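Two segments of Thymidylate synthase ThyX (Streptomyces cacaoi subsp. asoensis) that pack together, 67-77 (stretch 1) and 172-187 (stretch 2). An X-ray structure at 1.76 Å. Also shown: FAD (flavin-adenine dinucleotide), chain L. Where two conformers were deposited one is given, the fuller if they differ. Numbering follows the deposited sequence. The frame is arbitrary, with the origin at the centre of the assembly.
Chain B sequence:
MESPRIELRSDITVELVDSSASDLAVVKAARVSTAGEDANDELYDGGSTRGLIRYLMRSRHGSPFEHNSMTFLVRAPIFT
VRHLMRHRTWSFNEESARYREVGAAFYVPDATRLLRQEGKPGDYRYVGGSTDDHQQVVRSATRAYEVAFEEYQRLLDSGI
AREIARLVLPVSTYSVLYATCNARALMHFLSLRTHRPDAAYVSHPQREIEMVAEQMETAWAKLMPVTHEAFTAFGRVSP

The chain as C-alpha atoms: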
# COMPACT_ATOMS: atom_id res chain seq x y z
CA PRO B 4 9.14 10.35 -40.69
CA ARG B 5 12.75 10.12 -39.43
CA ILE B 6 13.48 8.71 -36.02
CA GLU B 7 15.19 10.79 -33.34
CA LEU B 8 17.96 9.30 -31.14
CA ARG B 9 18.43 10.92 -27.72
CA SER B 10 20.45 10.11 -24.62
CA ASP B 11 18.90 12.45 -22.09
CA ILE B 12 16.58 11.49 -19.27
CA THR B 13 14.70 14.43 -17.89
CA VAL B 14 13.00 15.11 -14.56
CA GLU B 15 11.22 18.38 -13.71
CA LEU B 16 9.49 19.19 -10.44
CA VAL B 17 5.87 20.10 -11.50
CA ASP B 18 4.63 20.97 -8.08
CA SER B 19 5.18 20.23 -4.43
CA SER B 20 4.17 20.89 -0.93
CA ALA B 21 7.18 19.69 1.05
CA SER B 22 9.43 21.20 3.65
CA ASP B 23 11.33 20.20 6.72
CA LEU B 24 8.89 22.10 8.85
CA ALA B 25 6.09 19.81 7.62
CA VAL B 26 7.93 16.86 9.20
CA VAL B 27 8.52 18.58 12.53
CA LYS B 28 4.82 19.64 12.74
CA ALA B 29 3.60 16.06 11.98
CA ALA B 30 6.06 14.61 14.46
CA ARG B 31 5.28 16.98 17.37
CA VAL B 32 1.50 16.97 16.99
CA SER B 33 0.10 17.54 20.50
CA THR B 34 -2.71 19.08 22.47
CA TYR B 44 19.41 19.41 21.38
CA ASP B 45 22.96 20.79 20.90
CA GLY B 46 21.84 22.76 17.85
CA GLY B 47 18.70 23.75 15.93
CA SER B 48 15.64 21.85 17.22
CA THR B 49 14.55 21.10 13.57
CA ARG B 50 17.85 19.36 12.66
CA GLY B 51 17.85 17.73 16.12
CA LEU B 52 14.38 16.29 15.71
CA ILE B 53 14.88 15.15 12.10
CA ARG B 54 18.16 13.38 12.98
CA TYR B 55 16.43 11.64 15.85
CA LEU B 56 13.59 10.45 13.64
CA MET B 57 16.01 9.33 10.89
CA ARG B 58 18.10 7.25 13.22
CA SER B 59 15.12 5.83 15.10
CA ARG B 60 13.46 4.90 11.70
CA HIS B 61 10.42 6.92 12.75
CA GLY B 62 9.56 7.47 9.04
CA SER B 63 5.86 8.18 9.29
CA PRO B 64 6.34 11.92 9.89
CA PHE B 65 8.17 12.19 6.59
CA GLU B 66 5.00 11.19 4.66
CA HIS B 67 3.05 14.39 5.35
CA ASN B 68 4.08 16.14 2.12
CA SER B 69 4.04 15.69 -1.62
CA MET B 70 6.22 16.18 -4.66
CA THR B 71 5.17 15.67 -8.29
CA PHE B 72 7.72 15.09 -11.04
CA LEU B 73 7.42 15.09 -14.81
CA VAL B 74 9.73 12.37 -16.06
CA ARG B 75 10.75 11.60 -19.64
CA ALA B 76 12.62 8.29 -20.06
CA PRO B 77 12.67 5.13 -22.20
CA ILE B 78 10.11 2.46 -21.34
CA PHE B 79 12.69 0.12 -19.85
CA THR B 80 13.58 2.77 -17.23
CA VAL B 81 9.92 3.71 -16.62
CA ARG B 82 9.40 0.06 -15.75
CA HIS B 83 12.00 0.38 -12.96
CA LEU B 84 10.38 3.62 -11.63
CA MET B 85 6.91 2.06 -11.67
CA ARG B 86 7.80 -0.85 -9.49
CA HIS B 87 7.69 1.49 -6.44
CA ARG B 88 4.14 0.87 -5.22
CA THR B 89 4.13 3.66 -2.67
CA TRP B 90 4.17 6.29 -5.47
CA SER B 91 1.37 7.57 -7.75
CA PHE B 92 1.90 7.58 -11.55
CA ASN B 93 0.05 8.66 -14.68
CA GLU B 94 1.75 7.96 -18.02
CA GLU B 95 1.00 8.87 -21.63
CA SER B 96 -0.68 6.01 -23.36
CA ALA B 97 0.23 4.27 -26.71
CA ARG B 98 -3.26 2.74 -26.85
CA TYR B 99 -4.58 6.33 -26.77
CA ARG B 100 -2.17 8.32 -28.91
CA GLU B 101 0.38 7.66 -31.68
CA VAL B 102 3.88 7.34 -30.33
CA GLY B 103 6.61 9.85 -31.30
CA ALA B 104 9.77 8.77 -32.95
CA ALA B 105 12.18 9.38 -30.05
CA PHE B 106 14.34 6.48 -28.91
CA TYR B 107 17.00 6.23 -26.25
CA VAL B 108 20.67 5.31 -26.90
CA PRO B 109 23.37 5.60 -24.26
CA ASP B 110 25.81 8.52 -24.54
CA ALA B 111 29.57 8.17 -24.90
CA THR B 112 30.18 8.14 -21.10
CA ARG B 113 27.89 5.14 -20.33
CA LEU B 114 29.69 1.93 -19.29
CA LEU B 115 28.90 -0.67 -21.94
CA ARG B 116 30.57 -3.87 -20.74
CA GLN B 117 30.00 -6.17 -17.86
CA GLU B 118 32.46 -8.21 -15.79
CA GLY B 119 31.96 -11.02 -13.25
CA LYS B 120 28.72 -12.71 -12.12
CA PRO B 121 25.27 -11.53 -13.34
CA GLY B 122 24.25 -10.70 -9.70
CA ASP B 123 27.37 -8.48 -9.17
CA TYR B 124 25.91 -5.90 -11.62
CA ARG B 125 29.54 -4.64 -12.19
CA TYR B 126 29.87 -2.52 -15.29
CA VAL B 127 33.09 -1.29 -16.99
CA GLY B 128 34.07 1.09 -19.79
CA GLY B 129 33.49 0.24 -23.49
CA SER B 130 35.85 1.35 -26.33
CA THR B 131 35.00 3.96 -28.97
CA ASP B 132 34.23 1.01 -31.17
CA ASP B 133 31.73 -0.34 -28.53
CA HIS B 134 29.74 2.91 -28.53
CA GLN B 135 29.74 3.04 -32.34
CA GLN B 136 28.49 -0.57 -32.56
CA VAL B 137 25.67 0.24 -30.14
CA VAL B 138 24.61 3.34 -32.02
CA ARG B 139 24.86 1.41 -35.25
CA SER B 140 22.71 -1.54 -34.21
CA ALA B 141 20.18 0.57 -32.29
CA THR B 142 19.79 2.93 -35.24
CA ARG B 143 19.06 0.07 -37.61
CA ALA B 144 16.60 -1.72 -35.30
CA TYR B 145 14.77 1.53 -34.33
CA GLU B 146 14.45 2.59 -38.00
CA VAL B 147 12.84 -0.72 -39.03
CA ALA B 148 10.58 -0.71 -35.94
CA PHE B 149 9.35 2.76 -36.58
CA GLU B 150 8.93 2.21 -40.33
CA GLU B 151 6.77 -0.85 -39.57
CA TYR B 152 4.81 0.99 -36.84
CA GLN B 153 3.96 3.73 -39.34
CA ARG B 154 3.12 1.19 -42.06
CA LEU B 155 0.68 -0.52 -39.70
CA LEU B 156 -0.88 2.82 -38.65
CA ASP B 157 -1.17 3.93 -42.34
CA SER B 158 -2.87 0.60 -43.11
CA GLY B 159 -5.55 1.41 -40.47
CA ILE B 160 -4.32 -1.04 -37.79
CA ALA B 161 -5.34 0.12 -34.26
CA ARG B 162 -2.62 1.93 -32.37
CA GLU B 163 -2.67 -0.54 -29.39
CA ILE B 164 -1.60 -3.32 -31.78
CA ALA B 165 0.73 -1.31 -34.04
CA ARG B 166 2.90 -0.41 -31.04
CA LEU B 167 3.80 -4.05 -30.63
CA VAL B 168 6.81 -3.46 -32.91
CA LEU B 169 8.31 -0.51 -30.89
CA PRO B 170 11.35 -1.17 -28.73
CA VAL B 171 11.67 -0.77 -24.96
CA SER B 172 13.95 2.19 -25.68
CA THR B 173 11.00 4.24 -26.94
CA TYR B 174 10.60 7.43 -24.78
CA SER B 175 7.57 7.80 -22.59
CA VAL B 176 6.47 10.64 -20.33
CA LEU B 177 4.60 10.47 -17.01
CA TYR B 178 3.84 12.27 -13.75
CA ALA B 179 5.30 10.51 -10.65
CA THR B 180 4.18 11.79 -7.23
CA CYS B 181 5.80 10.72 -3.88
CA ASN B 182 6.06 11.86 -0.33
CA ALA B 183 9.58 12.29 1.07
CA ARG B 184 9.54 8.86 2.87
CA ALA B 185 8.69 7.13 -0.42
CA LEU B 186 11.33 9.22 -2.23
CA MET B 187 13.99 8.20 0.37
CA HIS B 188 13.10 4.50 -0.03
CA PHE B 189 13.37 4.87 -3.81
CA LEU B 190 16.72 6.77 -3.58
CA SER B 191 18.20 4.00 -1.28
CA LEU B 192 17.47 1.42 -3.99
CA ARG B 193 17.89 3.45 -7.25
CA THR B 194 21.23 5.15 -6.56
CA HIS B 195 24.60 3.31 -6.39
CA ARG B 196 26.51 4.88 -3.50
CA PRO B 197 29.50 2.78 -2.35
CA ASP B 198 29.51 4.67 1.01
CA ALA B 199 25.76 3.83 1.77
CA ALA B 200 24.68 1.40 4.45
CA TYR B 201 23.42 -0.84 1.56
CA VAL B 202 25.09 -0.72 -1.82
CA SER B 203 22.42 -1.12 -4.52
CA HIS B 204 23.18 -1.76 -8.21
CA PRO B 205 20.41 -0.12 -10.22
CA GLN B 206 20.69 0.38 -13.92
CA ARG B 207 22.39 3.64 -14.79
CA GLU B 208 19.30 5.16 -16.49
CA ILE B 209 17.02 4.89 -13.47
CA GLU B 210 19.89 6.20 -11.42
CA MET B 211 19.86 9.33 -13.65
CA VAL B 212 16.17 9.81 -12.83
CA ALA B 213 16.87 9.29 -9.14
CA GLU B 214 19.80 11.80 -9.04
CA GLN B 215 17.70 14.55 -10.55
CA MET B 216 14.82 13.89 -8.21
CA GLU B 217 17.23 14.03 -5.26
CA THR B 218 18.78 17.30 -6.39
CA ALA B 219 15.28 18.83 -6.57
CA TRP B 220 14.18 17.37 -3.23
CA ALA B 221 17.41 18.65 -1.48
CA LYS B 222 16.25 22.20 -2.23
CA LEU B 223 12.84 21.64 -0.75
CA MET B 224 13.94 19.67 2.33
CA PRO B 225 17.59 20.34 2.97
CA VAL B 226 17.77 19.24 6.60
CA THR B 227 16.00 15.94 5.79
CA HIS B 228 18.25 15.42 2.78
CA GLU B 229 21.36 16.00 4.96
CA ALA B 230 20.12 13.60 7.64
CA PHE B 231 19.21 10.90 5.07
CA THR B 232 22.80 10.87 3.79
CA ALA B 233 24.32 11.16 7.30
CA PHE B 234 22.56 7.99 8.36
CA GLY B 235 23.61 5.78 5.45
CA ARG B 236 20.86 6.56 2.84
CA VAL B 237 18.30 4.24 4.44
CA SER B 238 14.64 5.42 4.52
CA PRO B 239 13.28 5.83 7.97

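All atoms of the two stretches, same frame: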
# COMPACT_ATOMS: atom_id res chain seq x y z
N HIS B 67 4.11 13.36 5.39
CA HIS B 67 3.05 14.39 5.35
C HIS B 67 3.48 15.52 4.41
O HIS B 67 3.66 16.67 4.81
CB HIS B 67 2.72 14.89 6.78
CG HIS B 67 2.17 13.76 7.58
ND1 HIS B 67 0.81 13.53 7.73
CD2 HIS B 67 2.78 12.76 8.24
CE1 HIS B 67 0.60 12.43 8.42
NE2 HIS B 67 1.76 11.94 8.77
N ASN B 68 3.66 15.18 3.12
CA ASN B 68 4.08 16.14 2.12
C ASN B 68 3.88 15.55 0.77
O ASN B 68 3.55 14.35 0.71
CB ASN B 68 5.57 16.54 2.30
CG ASN B 68 6.49 15.33 2.51
OD1 ASN B 68 7.06 15.05 3.64
ND2 ASN B 68 6.63 14.64 1.51
N SER B 69 4.19 16.27 -0.29
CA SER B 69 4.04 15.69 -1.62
C SER B 69 4.99 16.36 -2.60
O SER B 69 5.26 17.60 -2.47
CB SER B 69 2.61 15.88 -2.05
OG SER B 69 2.40 15.34 -3.33
N MET B 70 5.44 15.60 -3.57
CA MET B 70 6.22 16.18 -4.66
C MET B 70 5.75 15.56 -5.95
O MET B 70 5.58 14.32 -5.98
CB MET B 70 7.71 15.81 -4.48
CG MET B 70 8.38 16.73 -3.37
SD MET B 70 9.99 15.96 -2.90
CE MET B 70 9.49 14.54 -1.76
N THR B 71 5.61 16.34 -7.00
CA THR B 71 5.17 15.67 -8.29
C THR B 71 6.21 15.98 -9.33
O THR B 71 6.56 17.14 -9.54
CB THR B 71 3.86 16.27 -8.76
OG1 THR B 71 2.77 15.95 -7.80
CG2 THR B 71 3.43 15.81 -10.19
N PHE B 72 6.68 14.95 -10.00
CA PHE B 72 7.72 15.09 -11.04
C PHE B 72 7.15 14.77 -12.40
O PHE B 72 6.39 13.80 -12.56
CB PHE B 72 8.86 14.10 -10.79
CG PHE B 72 9.62 14.39 -9.52
CD1 PHE B 72 10.54 15.46 -9.50
CD2 PHE B 72 9.37 13.66 -8.37
CE1 PHE B 72 11.29 15.74 -8.34
CE2 PHE B 72 10.09 13.93 -7.19
CZ PHE B 72 11.03 14.98 -7.19
N LEU B 73 7.64 15.47 -13.41
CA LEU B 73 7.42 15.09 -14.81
C LEU B 73 8.69 14.41 -15.26
O LEU B 73 9.81 15.01 -15.22
CB LEU B 73 7.23 16.37 -15.70
CG LEU B 73 7.03 16.17 -17.25
CD1 LEU B 73 5.82 15.30 -17.57
CD2 LEU B 73 6.74 17.62 -17.83
N VAL B 74 8.56 13.17 -15.73
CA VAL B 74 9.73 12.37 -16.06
C VAL B 74 9.60 11.96 -17.54
O VAL B 74 8.58 11.50 -17.98
CB VAL B 74 9.73 11.05 -15.21
CG1 VAL B 74 10.97 10.16 -15.59
CG2 VAL B 74 9.80 11.42 -13.68
N ARG B 75 10.67 12.16 -18.32
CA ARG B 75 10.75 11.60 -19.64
C ARG B 75 11.90 10.60 -19.77
O ARG B 75 13.08 10.94 -19.49
CB ARG B 75 10.96 12.75 -20.66
CG ARG B 75 10.90 12.27 -22.16
CD ARG B 75 10.95 13.52 -23.19
NE ARG B 75 10.43 14.73 -22.55
CZ ARG B 75 9.16 15.15 -22.60
NH1 ARG B 75 8.23 14.49 -23.31
NH2 ARG B 75 8.81 16.24 -21.95
N ALA B 76 11.59 9.35 -20.14
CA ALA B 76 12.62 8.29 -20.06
C ALA B 76 12.12 7.20 -20.97
O ALA B 76 10.90 7.09 -21.23
CB ALA B 76 12.77 7.77 -18.56
N PRO B 77 13.05 6.27 -21.41
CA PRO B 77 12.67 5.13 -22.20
C PRO B 77 11.83 4.14 -21.38
O PRO B 77 11.96 4.10 -20.13
CB PRO B 77 14.03 4.52 -22.61
CG PRO B 77 15.00 4.94 -21.52
CD PRO B 77 14.51 6.35 -21.11
N SER B 172 13.24 0.94 -25.74
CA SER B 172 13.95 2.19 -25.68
C SER B 172 13.13 3.41 -26.08
O SER B 172 13.61 4.54 -26.02
CB SER B 172 15.17 2.10 -26.63
OG SER B 172 14.62 1.93 -27.96
N THR B 173 11.89 3.17 -26.54
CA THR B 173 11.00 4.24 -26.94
C THR B 173 10.76 5.19 -25.72
O THR B 173 10.51 4.69 -24.64
CB THR B 173 9.61 3.63 -27.32
OG1 THR B 173 9.82 2.73 -28.43
CG2 THR B 173 8.69 4.76 -27.82
N TYR B 174 10.83 6.50 -25.91
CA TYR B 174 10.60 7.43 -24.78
C TYR B 174 9.12 7.47 -24.42
O TYR B 174 8.22 7.40 -25.33
CB TYR B 174 11.04 8.84 -25.18
CG TYR B 174 12.49 9.07 -24.88
CD1 TYR B 174 12.90 9.52 -23.64
CD2 TYR B 174 13.47 8.82 -25.87
CE1 TYR B 174 14.29 9.74 -23.38
CE2 TYR B 174 14.81 9.08 -25.64
CZ TYR B 174 15.20 9.57 -24.40
OH TYR B 174 16.51 9.86 -24.12
N SER B 175 8.87 7.55 -23.10
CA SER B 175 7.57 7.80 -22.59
C SER B 175 7.66 8.99 -21.60
O SER B 175 8.75 9.49 -21.33
CB SER B 175 7.06 6.48 -21.94
OG SER B 175 5.63 6.60 -21.73
N VAL B 176 6.51 9.49 -21.16
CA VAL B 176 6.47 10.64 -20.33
C VAL B 176 5.40 10.37 -19.29
O VAL B 176 4.36 9.79 -19.65
CB VAL B 176 6.19 11.93 -21.12
CG1 VAL B 176 4.88 11.95 -21.82
CG2 VAL B 176 6.33 13.13 -20.25
N LEU B 177 5.63 10.76 -18.05
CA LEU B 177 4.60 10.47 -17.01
C LEU B 177 4.78 11.49 -15.87
O LEU B 177 5.84 12.13 -15.74
CB LEU B 177 4.81 9.02 -16.43
CG LEU B 177 6.12 8.79 -15.68
CD1 LEU B 177 5.89 7.59 -14.64
CD2 LEU B 177 7.32 8.31 -16.52
N TYR B 178 3.72 11.64 -15.05
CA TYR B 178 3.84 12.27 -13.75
C TYR B 178 4.08 11.16 -12.73
O TYR B 178 3.45 10.06 -12.82
CB TYR B 178 2.50 12.91 -13.42
CG TYR B 178 2.37 14.35 -13.89
CD1 TYR B 178 1.58 15.29 -13.16
CD2 TYR B 178 2.94 14.78 -15.07
CE1 TYR B 178 1.38 16.63 -13.68
CE2 TYR B 178 2.74 16.08 -15.59
CZ TYR B 178 1.96 17.02 -14.83
OH TYR B 178 1.87 18.30 -15.42
N ALA B 179 4.93 11.46 -11.76
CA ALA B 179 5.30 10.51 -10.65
C ALA B 179 5.28 11.39 -9.39
O ALA B 179 6.00 12.45 -9.30
CB ALA B 179 6.72 9.93 -10.85
N THR B 180 4.38 11.03 -8.47
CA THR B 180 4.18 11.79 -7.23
C THR B 180 4.57 10.91 -6.00
O THR B 180 4.24 9.74 -5.94
CB THR B 180 2.66 12.29 -7.12
OG1 THR B 180 2.43 13.28 -8.18
CG2 THR B 180 2.39 12.97 -5.77
N CYS B 181 5.29 11.51 -5.04
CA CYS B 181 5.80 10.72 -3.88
C CYS B 181 5.76 11.67 -2.70
O CYS B 181 5.67 12.89 -2.90
CB CYS B 181 7.31 10.25 -4.06
SG CYS B 181 8.36 11.57 -4.49
N ASN B 182 5.69 11.09 -1.52
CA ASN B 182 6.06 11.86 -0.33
C ASN B 182 7.57 11.62 -0.05
O ASN B 182 8.21 10.76 -0.70
CB ASN B 182 5.18 11.54 0.87
CG ASN B 182 5.26 10.07 1.28
OD1 ASN B 182 6.37 9.54 1.48
ND2 ASN B 182 4.07 9.35 1.38
N ALA B 183 8.13 12.38 0.91
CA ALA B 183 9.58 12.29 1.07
C ALA B 183 10.03 10.91 1.60
O ALA B 183 11.15 10.46 1.30
CB ALA B 183 10.03 13.36 2.12
N ARG B 184 9.18 10.21 2.37
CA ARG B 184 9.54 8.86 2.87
C ARG B 184 9.64 7.91 1.66
O ARG B 184 10.62 7.12 1.56
CB ARG B 184 8.50 8.40 3.90
CG ARG B 184 9.13 7.19 4.70
CD ARG B 184 7.98 6.48 5.44
NE ARG B 184 8.61 5.54 6.39
CZ ARG B 184 7.85 4.82 7.26
NH1 ARG B 184 8.48 4.01 8.18
NH2 ARG B 184 6.51 4.92 7.22
N ALA B 185 8.69 7.99 0.76
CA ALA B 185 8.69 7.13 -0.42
C ALA B 185 9.87 7.52 -1.32
O ALA B 185 10.46 6.65 -1.92
CB ALA B 185 7.37 7.32 -1.18
N LEU B 186 10.18 8.80 -1.44
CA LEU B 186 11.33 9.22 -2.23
C LEU B 186 12.61 8.66 -1.57
O LEU B 186 13.46 8.14 -2.35
CB LEU B 186 11.42 10.79 -2.31
CG LEU B 186 12.61 11.26 -3.18
CD1 LEU B 186 12.56 10.73 -4.63
CD2 LEU B 186 12.54 12.77 -3.16
N MET B 187 12.75 8.74 -0.26
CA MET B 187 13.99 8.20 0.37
C MET B 187 14.11 6.70 0.14
O MET B 187 15.24 6.20 -0.10
CB MET B 187 14.03 8.57 1.91
CG MET B 187 14.45 10.03 2.06
SD MET B 187 14.59 10.39 3.82
CE MET B 187 12.83 10.63 4.37
PA FAD L . 3.85 -0.11 7.33
O1A FAD L . 3.67 -1.50 7.30
O2A FAD L . 2.63 0.70 7.34
O5B FAD L . 4.64 0.23 5.97
C5B FAD L . 5.71 -0.51 5.65
C4B FAD L . 6.75 0.34 4.80
O4B FAD L . 5.97 0.52 3.58
C3B FAD L . 7.05 1.75 5.29
O3B FAD L . 8.19 1.56 6.13
C2B FAD L . 7.41 2.49 4.03
O2B FAD L . 8.73 2.10 3.51
C1B FAD L . 6.31 1.92 3.13
N9A FAD L . 5.05 2.71 3.12
C8A FAD L . 3.79 2.23 3.37
N7A FAD L . 2.91 3.26 3.11
C5A FAD L . 3.61 4.37 2.74
C6A FAD L . 3.22 5.66 2.41
N6A FAD L . 1.94 6.03 2.34
N1A FAD L . 4.20 6.55 2.06
C2A FAD L . 5.48 6.17 2.04
N3A FAD L . 5.88 4.89 2.35
C4A FAD L . 4.96 3.99 2.74
N1 FAD L . 2.96 6.42 15.51
C2 FAD L . 2.38 7.55 15.83
O2 FAD L . 1.37 7.95 15.21
N3 FAD L . 2.91 8.37 16.84
C4 FAD L . 4.06 8.04 17.51
O4 FAD L . 4.51 8.81 18.39
C4X FAD L . 4.71 6.82 17.18
N5 FAD L . 5.86 6.45 17.81
C5X FAD L . 6.36 5.16 17.58
C6 FAD L . 7.46 4.65 18.37
C7 FAD L . 7.89 3.33 18.10
C7M FAD L . 9.11 2.85 18.97
C8 FAD L . 7.30 2.48 17.14
C8M FAD L . 7.74 1.04 16.75
C9 FAD L . 6.23 3.00 16.40
C9A FAD L . 5.80 4.31 16.60
N10 FAD L . 4.66 4.77 15.88
C10 FAD L . 4.15 5.99 16.18
C1' FAD L . 4.05 3.98 14.78
C2' FAD L . 4.95 4.23 13.49
O2' FAD L . 4.94 5.61 13.04
C3' FAD L . 4.41 3.39 12.33
O3' FAD L . 3.03 3.70 12.14
C4' FAD L . 4.54 1.87 12.61
O4' FAD L . 5.82 1.61 13.15
C5' FAD L . 4.41 1.07 11.33
O5' FAD L . 5.66 1.32 10.56
P FAD L . 5.58 1.54 8.97
O1P FAD L . 4.78 2.70 8.60
O2P FAD L . 7.05 1.67 8.60
O3P FAD L . 4.94 0.17 8.47

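Strands 69-77 and 174-181 run antiparallel, their N-to-C directions 155° apart, and the backbone pairing sets which face of the sheet most of the paired side chains start from. M70/C181, F72/A179, V74/L177 and A76/S175 are the hydrogen-bonded pairs. F72 N donates to A179 O at 2.7 Å with an N-H...O angle of 169°, and A179 N returns to F72 O at 2.9 Å; the other three pairs repeat this two-bond pattern. In the alternate pairs the backbones come closer, and CA-H...O contacts fill the gaps, as between Y178 CA and F72 O at 3.2 Å.

T71, L73 and R75 share one face with T180, Y178 and V176. T71 and T180 lie directly opposite, CA to CA 4.2 Å, and both adopt chi1 m (-66° and -67°). The matched rotamers bring T71 OG1 to 2.7 Å from T180 OG1, a hydrogen bond in which either hydroxyl could be the donor. T71 CG2 meanwhile lies 3.5 Å from Y178 CD1, so the methyl meets the neighbouring ring. L73 is t at chi1 and p at chi2, which carries its end closer to the other strand than its CA-to-CB direction suggests: CD1 reaches V176 CG2 at 3.5 Å and the edge of the Y178 ring at CE2, 3.7 Å away. R75 starts extended (chi1 and chi2 both t), then turns at an off-rotamer chi3 of -27°. Its aliphatic part meets Y174, CG to CD1 3.7 Å, and V176 CG2 lies over one face of the guanidinium, 3.9 Å from R75 NH1.

The other face carries M70, F72 and V74 with C181, A179 and L177. M70, with chi angles m, t, m, extends past the strand pairing to the start of the helix, where its CE lies 3.8 Å from L186 CD2 and 4.1 Å from A183 CB. L186 points toward the strand, meeting the methionine from the helix side. F72 presents its ring edge to C181: SG is 4.0 Å from F72 CE2 and 85° off the ring normal. V74 CB packs against L177 CD2 at 3.9 Å.

N182, the residue just after the last strand pair, caps the helix. With chi1 at 60° (p), its OD1 accepts from A185 N at 2.9 Å (164°), while its ND2 donates to FAD N1A at 2.9 Å and 178°, almost linear. One amide thus serves both helix and adenine. R184, t at chi1 through chi3, reaches the pyrophosphate, its NH1 donating to FAD O2P at 2.8 Å.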